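Local atomic coordinates of biofilm growth-associated repressor (Xylella fastidiosa, PDB entry 3PQK), a protein that represses transcription of its own operon by binding a palindromic AT-rich sequence that spans the -10 region of the blh promoter. Residues M27-L32 with Q86-L91. Residues are numbered along the deposited sequence; the frame is centred on the assembly and turned at random.
Sequences MLVCTL and QLVNAL
With chi1 at 174°, Val88 swings CG1 anti to its backbone N and out toward Val29, whose own chi1 of -59° lodges CG2 between backbone N and carbonyl carbon, on the side where Val88 sits. The side chains of the two valines, both with CB directed at the opposite helix, cross at about a right angle. Val88 CG1 rests against Val29 CB at 3.6 Å and also lies 3.7 Å from Val29 O, so one methyl covers both the branch point and the adjoining main chain. Val88 CG2 lies alongside, 4.0 Å from Val29 CB. The helices come close here: the CA atoms of Val29 and Val88 are 6.5 Å apart. This buried apolar contact joins helix 23-33 to helix 84-96 in the winged-helix fold of an ArsR-type repressor. On other sides, Leu28 reaches Leu53 and Leu57 of helix 52-62, while Leu87 packs on helix 3-20 and on Leu91 of the second subunit, placing helix 84-96 at the dimer interface. Cys30, next to Val29, brings SG to 4.4 Å from the C atom of Leu91, one turn on from Val88, and is tied by a disulfide to Cys96, a covalent link between the same two helices, consistent with a winged-helix redox switch. Within helix 23-33, Met27 O, of a selenomethionine, accepts from Thr31 OG1 at 2.6 Å and from Thr31 N, the two donors arriving from opposite faces of the carbonyl plane.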
loop_
_atom_site.group_PDB
_atom_site.type_symbol
_atom_site.label_atom_id
_atom_site.label_comp_id
_atom_site.label_asym_id
_atom_site.label_seq_id
_atom_site.Cartn_x
_atom_site.Cartn_y
_atom_site.Cartn_z
HETATM N N MSE B 27 9.576 -4.319 -6.824
HETATM C CA MSE B 27 10.908 -4.948 -6.730
HETATM C C MSE B 27 11.970 -3.847 -6.640
HETATM O O MSE B 27 12.818 -3.890 -5.762
HETATM C CB MSE B 27 11.155 -5.867 -7.932
HETATM C CG MSE B 27 10.253 -7.095 -7.955
HETATM SE SE MSE B 27 10.642 -8.314 -9.444
HETATM C CE MSE B 27 9.866 -7.451 -10.905
ATOM N N LEU B 28 11.797 -2.776 -7.426
ATOM C CA LEU B 28 12.680 -1.624 -7.422
ATOM C C LEU B 28 12.711 -0.921 -6.072
ATOM O O LEU B 28 13.776 -0.732 -5.533
ATOM C CB LEU B 28 12.283 -0.656 -8.561
ATOM C CG LEU B 28 12.663 -1.120 -9.969
ATOM C CD1 LEU B 28 11.992 -0.262 -11.023
ATOM C CD2 LEU B 28 14.191 -1.116 -10.168
ATOM N N VAL B 29 11.557 -0.552 -5.505
ATOM C CA VAL B 29 11.532 0.146 -4.213
ATOM C C VAL B 29 12.038 -0.704 -3.053
ATOM O O VAL B 29 12.826 -0.229 -2.241
ATOM C CB VAL B 29 10.218 0.933 -3.931
ATOM C CG1 VAL B 29 9.968 1.990 -5.012
ATOM C CG2 VAL B 29 9.015 -0.003 -3.821
ATOM N N CYS B 30 11.677 -1.994 -3.031
ATOM C CA CYS B 30 12.201 -2.876 -1.979
ATOM C C CYS B 30 13.721 -3.044 -2.081
ATOM O O CYS B 30 14.393 -3.017 -1.054
ATOM C CB CYS B 30 11.480 -4.221 -1.966
ATOM S SG CYS B 30 9.994 -4.223 -0.943
ATOM N N THR B 31 14.269 -3.131 -3.321
ATOM C CA THR B 31 15.732 -3.231 -3.525
ATOM C C THR B 31 16.423 -1.966 -2.989
ATOM O O THR B 31 17.450 -2.060 -2.302
ATOM C CB THR B 31 16.068 -3.483 -5.014
ATOM O OG1 THR B 31 15.328 -4.609 -5.495
ATOM C CG2 THR B 31 17.566 -3.712 -5.254
ATOM N N LEU B 32 15.810 -0.788 -3.242
ATOM C CA LEU B 32 16.347 0.509 -2.826
ATOM C C LEU B 32 16.298 0.818 -1.346
ATOM O O LEU B 32 16.955 1.741 -0.889
ATOM C CB LEU B 32 15.782 1.653 -3.668
ATOM C CG LEU B 32 16.119 1.632 -5.165
ATOM C CD1 LEU B 32 15.271 2.653 -5.894
ATOM C CD2 LEU B 32 17.622 1.955 -5.421
ATOM N N GLN B 86 8.137 5.898 3.868
ATOM C CA GLN B 86 7.623 5.236 5.081
ATOM C C GLN B 86 6.757 4.041 4.664
ATOM O O GLN B 86 6.845 2.972 5.263
ATOM C CB GLN B 86 6.791 6.220 5.942
ATOM C CG GLN B 86 7.575 7.369 6.626
ATOM C CD GLN B 86 6.651 8.403 7.300
ATOM O OE1 GLN B 86 5.535 8.103 7.741
ATOM N NE2 GLN B 86 7.084 9.661 7.398
ATOM N N LEU B 87 5.984 4.193 3.588
ATOM C CA LEU B 87 5.142 3.102 3.099
ATOM C C LEU B 87 6.031 2.014 2.475
ATOM O O LEU B 87 5.824 0.821 2.740
ATOM C CB LEU B 87 4.073 3.605 2.107
ATOM C CG LEU B 87 3.205 2.506 1.407
ATOM C CD1 LEU B 87 2.466 1.630 2.424
ATOM C CD2 LEU B 87 2.233 3.127 0.417
ATOM N N VAL B 88 7.032 2.435 1.689
ATOM C CA VAL B 88 8.000 1.535 1.040
ATOM C C VAL B 88 8.687 0.696 2.137
ATOM O O VAL B 88 8.720 -0.527 2.035
ATOM C CB VAL B 88 9.031 2.285 0.167
ATOM C CG1 VAL B 88 10.089 1.318 -0.362
ATOM C CG2 VAL B 88 8.359 3.006 -1.002
ATOM N N ASN B 89 9.176 1.366 3.208
ATOM C CA ASN B 89 9.817 0.699 4.338
ATOM C C ASN B 89 8.892 -0.346 5.013
ATOM O O ASN B 89 9.375 -1.404 5.403
ATOM C CB ASN B 89 10.328 1.738 5.340
ATOM C CG ASN B 89 11.701 2.275 4.992
ATOM O OD1 ASN B 89 11.901 3.479 4.836
ATOM N ND2 ASN B 89 12.679 1.398 4.841
ATOM N N ALA B 90 7.564 -0.073 5.094
ATOM C CA ALA B 90 6.582 -1.002 5.668
ATOM C C ALA B 90 6.343 -2.180 4.753
ATOM O O ALA B 90 6.214 -3.296 5.239
ATOM C CB ALA B 90 5.264 -0.291 5.941
ATOM N N LEU B 91 6.262 -1.944 3.433
ATOM C CA LEU B 91 6.084 -3.024 2.452
ATOM C C LEU B 91 7.318 -3.951 2.484
ATOM O O LEU B 91 7.171 -5.173 2.349
ATOM C CB LEU B 91 5.906 -2.452 1.029
ATOM C CG LEU B 91 4.612 -1.683 0.719
ATOM C CD1 LEU B 91 4.778 -0.844 -0.555
ATOM C CD2 LEU B 91 3.395 -2.647 0.575
#